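Thiol-activated cytolysin (PDB 6NAL) probably binds target cell membranes and forms pores in them, as a cholesterol-dependent cytolysin-like toxin of a Gram-negative bacterium. Local coordinates at residues D60-T71 against A331-V339. Residues are numbered along the deposited sequence; the frame is centred on the assembly and turned at random.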
ATOM      1  N   ASP A  60       1.045 -21.272  23.145  1.00 45.61           N
ATOM      2  CA  ASP A  60       0.197 -22.289  23.773  1.00 49.28           C
ATOM      3  C   ASP A  60       0.761 -23.688  23.540  1.00 44.19           C
ATOM      4  O   ASP A  60       1.076 -24.065  22.400  1.00 49.62           O
ATOM      5  CB  ASP A  60      -1.217 -22.244  23.185  1.00 44.56           C
ATOM      6  CG  ASP A  60      -2.236 -21.697  24.140  1.00 63.50           C
ATOM      7  OD1 ASP A  60      -1.869 -21.445  25.311  1.00 68.14           O
ATOM      8  OD2 ASP A  60      -3.411 -21.521  23.707  1.00 73.62           O
ATOM      9  N   ILE A  61       0.877 -24.472  24.607  1.00 47.09           N
ATOM     10  CA  ILE A  61       1.513 -25.785  24.519  1.00 36.43           C
ATOM     11  C   ILE A  61       0.420 -26.832  24.357  1.00 36.41           C
ATOM     12  O   ILE A  61      -0.368 -27.052  25.278  1.00 37.90           O
ATOM     13  CB  ILE A  61       2.372 -26.090  25.746  1.00 40.30           C
ATOM     14  CG1 ILE A  61       3.255 -24.909  26.151  1.00 50.95           C
ATOM     15  CG2 ILE A  61       3.165 -27.331  25.488  1.00 43.38           C
ATOM     16  CD1 ILE A  61       4.295 -24.577  25.194  1.00 43.30           C
ATOM     17  N   ALA A  62       0.354 -27.460  23.186  1.00 33.71           N
ATOM     18  CA  ALA A  62      -0.552 -28.572  22.956  1.00 36.39           C
ATOM     19  C   ALA A  62      -0.091 -29.823  23.692  1.00 39.65           C
ATOM     20  O   ALA A  62       1.101 -30.074  23.874  1.00 39.19           O
ATOM     21  CB  ALA A  62      -0.656 -28.901  21.472  1.00 41.60           C
ATOM     22  N   VAL A  63      -1.063 -30.614  24.124  1.00 35.76           N
ATOM     23  CA  VAL A  63      -0.781 -31.968  24.579  1.00 33.68           C
ATOM     24  C   VAL A  63      -0.462 -32.840  23.376  1.00 32.25           C
ATOM     25  O   VAL A  63      -1.350 -33.117  22.573  1.00 37.57           O
ATOM     26  CB  VAL A  63      -1.978 -32.575  25.321  1.00 35.85           C
ATOM     27  CG1 VAL A  63      -1.739 -34.064  25.564  1.00 32.16           C
ATOM     28  CG2 VAL A  63      -2.248 -31.915  26.649  1.00 36.74           C
ATOM     29  N   PRO A  64       0.743 -33.344  23.223  1.00 37.63           N
ATOM     30  CA  PRO A  64       1.004 -34.202  22.065  1.00 38.25           C
ATOM     31  C   PRO A  64       0.269 -35.532  22.165  1.00 44.78           C
ATOM     32  O   PRO A  64       0.114 -36.109  23.245  1.00 49.37           O
ATOM     33  CB  PRO A  64       2.527 -34.395  22.080  1.00 47.39           C
ATOM     34  CG  PRO A  64       3.058 -33.372  23.042  1.00 40.68           C
ATOM     35  CD  PRO A  64       1.936 -33.104  24.041  1.00 37.61           C
ATOM     36  N   SER A  65      -0.185 -36.004  21.009  1.00 46.94           N
ATOM     37  CA  SER A  65      -0.851 -37.297  20.891  1.00 49.04           C
ATOM     38  C   SER A  65      -0.059 -38.430  21.546  1.00 51.99           C
ATOM     39  O   SER A  65      -0.634 -39.369  22.103  1.00 51.12           O
ATOM     40  CB  SER A  65      -1.035 -37.616  19.409  1.00 58.48           C
ATOM     41  OG  SER A  65       0.254 -37.875  18.824  1.00 79.61           O
ATOM     42  N   ALA A  66       1.254 -38.384  21.451  1.00 52.05           N
ATOM     43  CA  ALA A  66       2.075 -39.512  21.864  1.00 55.24           C
ATOM     44  C   ALA A  66       2.600 -39.346  23.268  1.00 52.03           C
ATOM     45  O   ALA A  66       3.264 -40.250  23.773  1.00 48.16           O
ATOM     46  CB  ALA A  66       3.258 -39.714  20.904  1.00 52.54           C
ATOM     47  N   TYR A  67       2.310 -38.216  23.911  1.00 51.00           N
ATOM     48  CA  TYR A  67       2.723 -37.994  25.287  1.00 40.36           C
ATOM     49  C   TYR A  67       1.566 -37.584  26.191  1.00 38.85           C
ATOM     50  O   TYR A  67       1.781 -36.828  27.144  1.00 42.60           O
ATOM     51  CB  TYR A  67       3.812 -36.930  25.350  1.00 44.77           C
ATOM     52  CG  TYR A  67       5.075 -37.293  24.623  1.00 49.46           C
ATOM     53  CD1 TYR A  67       5.156 -37.221  23.235  1.00 47.19           C
ATOM     54  CD2 TYR A  67       6.206 -37.682  25.325  1.00 43.86           C
ATOM     55  CE1 TYR A  67       6.327 -37.547  22.574  1.00 44.57           C
ATOM     56  CE2 TYR A  67       7.378 -37.993  24.664  1.00 42.64           C
ATOM     57  CZ  TYR A  67       7.415 -37.926  23.295  1.00 43.20           C
ATOM     58  OH  TYR A  67       8.554 -38.251  22.664  1.00 56.67           O
ATOM     59  N   GLU A  68       0.343 -38.057  25.904  1.00 42.58           N
ATOM     60  CA  GLU A  68      -0.787 -37.821  26.805  1.00 49.04           C
ATOM     61  C   GLU A  68      -0.517 -38.403  28.193  1.00 46.19           C
ATOM     62  O   GLU A  68      -0.881 -37.800  29.207  1.00 42.60           O
ATOM     63  CB  GLU A  68      -2.089 -38.436  26.265  1.00 43.81           C
ATOM     64  CG  GLU A  68      -2.469 -38.121  24.807  1.00 58.16           C
ATOM     65  CD  GLU A  68      -3.991 -38.304  24.518  1.00 67.47           C
ATOM     66  OE1 GLU A  68      -4.714 -38.959  25.344  1.00 66.26           O
ATOM     67  OE2 GLU A  68      -4.443 -37.780  23.457  1.00 56.61           O
ATOM     68  N   ASP A  69       0.123 -39.572  28.260  1.00 47.13           N
ATOM     69  CA  ASP A  69       0.396 -40.233  29.544  1.00 40.76           C
ATOM     70  C   ASP A  69       1.534 -39.595  30.325  1.00 40.20           C
ATOM     71  O   ASP A  69       1.807 -40.041  31.432  1.00 36.81           O
ATOM     72  CB  ASP A  69       0.706 -41.698  29.320  1.00 38.06           C
ATOM     73  CG  ASP A  69       2.050 -41.915  28.586  1.00 58.41           C
ATOM     74  OD1 ASP A  69       2.642 -40.944  28.016  1.00 54.91           O
ATOM     75  OD2 ASP A  69       2.502 -43.079  28.581  1.00 55.79           O
ATOM     76  N   VAL A  70       2.122 -38.507  29.830  1.00 43.40           N
ATOM     77  CA  VAL A  70       3.191 -37.779  30.508  1.00 46.58           C
ATOM     78  C   VAL A  70       2.830 -36.328  30.797  1.00 42.61           C
ATOM     79  O   VAL A  70       3.592 -35.630  31.491  1.00 34.61           O
ATOM     80  CB  VAL A  70       4.482 -37.866  29.669  1.00 48.71           C
ATOM     81  CG1 VAL A  70       5.435 -36.775  29.970  1.00 54.94           C
ATOM     82  CG2 VAL A  70       5.095 -39.241  29.893  1.00 48.56           C
ATOM     83  N   THR A  71       1.663 -35.871  30.360  1.00 36.29           N
ATOM     84  CA  THR A  71       1.327 -34.471  30.517  1.00 37.52           C
ATOM     85  C   THR A  71      -0.020 -34.318  31.170  1.00 34.63           C
ATOM     86  O   THR A  71      -0.820 -33.449  30.802  1.00 38.50           O
ATOM     87  CB  THR A  71       1.293 -33.738  29.184  1.00 38.71           C
ATOM     88  OG1 THR A  71       0.386 -34.416  28.319  1.00 42.53           O
ATOM     89  CG2 THR A  71       2.593 -33.708  28.533  1.00 31.96           C
ATOM     90  N   ALA A 331     -13.562 -36.490  25.665  1.00 46.72           N
ATOM     91  CA  ALA A 331     -12.972 -35.267  25.186  1.00 39.20           C
ATOM     92  C   ALA A 331     -11.469 -35.456  24.972  1.00 39.90           C
ATOM     93  O   ALA A 331     -10.833 -36.319  25.582  1.00 43.57           O
ATOM     94  CB  ALA A 331     -13.221 -34.124  26.152  1.00 38.02           C
ATOM     95  N   ALA A 332     -10.904 -34.637  24.088  1.00 33.46           N
ATOM     96  CA  ALA A 332      -9.467 -34.780  23.861  1.00 29.51           C
ATOM     97  C   ALA A 332      -8.697 -33.777  24.701  1.00 30.17           C
ATOM     98  O   ALA A 332      -9.211 -32.687  24.992  1.00 28.98           O
ATOM     99  CB  ALA A 332      -9.132 -34.575  22.395  1.00 34.68           C
ATOM    100  N   PRO A 333      -7.502 -34.126  25.182  1.00 34.10           N
ATOM    101  CA  PRO A 333      -6.657 -33.103  25.792  1.00 32.65           C
ATOM    102  C   PRO A 333      -6.191 -32.146  24.711  1.00 30.48           C
ATOM    103  O   PRO A 333      -5.875 -32.558  23.594  1.00 39.88           O
ATOM    104  CB  PRO A 333      -5.486 -33.896  26.398  1.00 38.16           C
ATOM    105  CG  PRO A 333      -5.510 -35.233  25.741  1.00 39.36           C
ATOM    106  CD  PRO A 333      -6.968 -35.488  25.408  1.00 39.70           C
ATOM    107  N   LEU A 334      -6.165 -30.866  25.049  1.00 30.57           N
ATOM    108  CA  LEU A 334      -5.891 -29.824  24.068  1.00 35.04           C
ATOM    109  C   LEU A 334      -4.639 -29.074  24.456  1.00 32.46           C
ATOM    110  O   LEU A 334      -3.649 -29.130  23.736  1.00 40.44           O
ATOM    111  CB  LEU A 334      -7.054 -28.844  23.947  1.00 27.11           C
ATOM    112  CG  LEU A 334      -8.323 -29.461  23.407  1.00 33.03           C
ATOM    113  CD1 LEU A 334      -9.446 -28.470  23.236  1.00 40.56           C
ATOM    114  CD2 LEU A 334      -8.034 -30.181  22.079  1.00 33.81           C
ATOM    115  N   ASN A 335      -4.651 -28.413  25.599  1.00 36.75           N
ATOM    116  CA  ASN A 335      -3.490 -27.650  26.018  1.00 35.94           C
ATOM    117  C   ASN A 335      -3.204 -27.940  27.482  1.00 34.81           C
ATOM    118  O   ASN A 335      -4.097 -28.324  28.238  1.00 29.87           O
ATOM    119  CB  ASN A 335      -3.715 -26.161  25.772  1.00 40.52           C
ATOM    120  CG  ASN A 335      -3.912 -25.830  24.284  1.00 41.87           C
ATOM    121  OD1 ASN A 335      -5.048 -25.791  23.782  1.00 56.05           O
ATOM    122  ND2 ASN A 335      -2.820 -25.591  23.586  1.00 34.67           N
ATOM    123  N   TYR A 336      -1.946 -27.785  27.865  1.00 29.18           N
ATOM    124  CA  TYR A 336      -1.539 -27.953  29.247  1.00 31.40           C
ATOM    125  C   TYR A 336      -0.620 -26.787  29.581  1.00 33.11           C
ATOM    126  O   TYR A 336      -0.018 -26.157  28.706  1.00 33.40           O
ATOM    127  CB  TYR A 336      -0.924 -29.378  29.538  1.00 36.44           C
ATOM    128  CG  TYR A 336       0.450 -29.658  29.007  1.00 26.85           C
ATOM    129  CD1 TYR A 336       0.650 -29.902  27.670  1.00 27.54           C
ATOM    130  CD2 TYR A 336       1.554 -29.676  29.850  1.00 30.29           C
ATOM    131  CE1 TYR A 336       1.927 -30.094  27.148  1.00 35.91           C
ATOM    132  CE2 TYR A 336       2.835 -29.918  29.345  1.00 30.97           C
ATOM    133  CZ  TYR A 336       3.005 -30.127  27.997  1.00 41.75           C
ATOM    134  OH  TYR A 336       4.259 -30.353  27.496  1.00 35.49           O
ATOM    135  N   TYR A 337      -0.581 -26.482  30.871  1.00 34.88           N
ATOM    136  CA  TYR A 337       0.137 -25.359  31.443  1.00 33.96           C
ATOM    137  C   TYR A 337       1.021 -25.895  32.549  1.00 37.14           C
ATOM    138  O   TYR A 337       0.567 -26.693  33.389  1.00 31.44           O
ATOM    139  CB  TYR A 337      -0.830 -24.300  31.982  1.00 36.53           C
ATOM    140  CG  TYR A 337      -1.748 -23.831  30.864  1.00 46.47           C
ATOM    141  CD1 TYR A 337      -2.936 -24.516  30.582  1.00 42.13           C
ATOM    142  CD2 TYR A 337      -1.397 -22.752  30.042  1.00 42.59           C
ATOM    143  CE1 TYR A 337      -3.758 -24.125  29.558  1.00 44.01           C
ATOM    144  CE2 TYR A 337      -2.223 -22.353  29.002  1.00 47.67           C
ATOM    145  CZ  TYR A 337      -3.406 -23.047  28.767  1.00 51.10           C
ATOM    146  OH  TYR A 337      -4.239 -22.675  27.731  1.00 60.13           O
ATOM    147  N   THR A 338       2.298 -25.503  32.486  1.00 31.46           N
ATOM    148  CA  THR A 338       3.327 -25.924  33.419  1.00 37.37           C
ATOM    149  C   THR A 338       3.721 -24.741  34.277  1.00 39.64           C
ATOM    150  O   THR A 338       3.742 -23.596  33.819  1.00 44.65           O
ATOM    151  CB  THR A 338       4.619 -26.437  32.738  1.00 35.12           C
ATOM    152  OG1 THR A 338       5.036 -25.559  31.674  1.00 58.82           O
ATOM    153  CG2 THR A 338       4.389 -27.789  32.192  1.00 36.01           C
ATOM    154  N   VAL A 339       4.110 -25.048  35.490  1.00 32.02           N
ATOM    155  CA  VAL A 339       4.710 -24.129  36.434  1.00 37.45           C
ATOM    156  C   VAL A 339       6.039 -24.758  36.900  1.00 42.16           C
ATOM    157  O   VAL A 339       6.216 -25.980  36.841  1.00 40.13           O
ATOM    158  CB  VAL A 339       3.643 -23.889  37.526  1.00 49.40           C
ATOM    159  CG1 VAL A 339       3.680 -24.981  38.609  1.00 38.78           C
ATOM    160  CG2 VAL A 339       3.700 -22.475  38.053  1.00 52.71           C
TER
HETATM  161  O   HOH W   1      -0.198 -23.852  27.101  1.00 41.56           O
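Tyr336 N donates to Ile61 O at 3.1 Å and Val63 N donates to Leu334 O at 3.0 Å, which makes Ala62 and Asn335 an antiparallel, non-hydrogen-bonded pair. It is a single bridge, so the loop 60-71 joins the strand locally and does not extend the sheet. Tyr336 N lies nearly along the C=O axis of Ile61 (170°), whereas Val63 N stands 48° out of the carbonyl plane of Leu334. Ile61 O is gripped again by Asn335 ND2, weakly.

Packing is tightest round Tyr336, which loses 125 Å² to the loop, the most here. Tyr336 CG sits between the backbone N and carbonyl carbon (chi1 73°), sending the ring in among the loop residues. Thr71 CG2 lies over one face in a CH-pi contact, 3.9 Å from the centroid of the Tyr336 ring. At the edge, in the ring plane, Ala62 O comes 3.4 Å from Tyr336 CE1, while Ile61 CG2 and Val63 CG2 approach obliquely. Both Val63 methyls also meet Pro333 CB.

The Asp60 end is looser and wet. A water accepts from Ile61 N and donates to Tyr336 O, with only a weak bond to Asp60 OD1, which stays 3.6 Å from Tyr337 OH. Further along the loop, the carboxylate of the partly exposed Glu68 rests against Pro333, Glu68 OE2 being 3.6 Å from Pro333 CG.

Strand 332-340 pairs antiparallel with strand 232-250, where Gln239 OE1 accepts from Tyr337 OH, in a large sheet consistent with the central one of the MACPF/CDC fold. Asn335 OD1 is bonded by Lys194 NZ, and Asn335 ND2 also donates to Gly164 O. Against this sheet lies the loop between strands 44-59 and 76-78; Leu77 and Leu83 of helix 81-84 also touch Tyr336, and Leu84 meets Ile61.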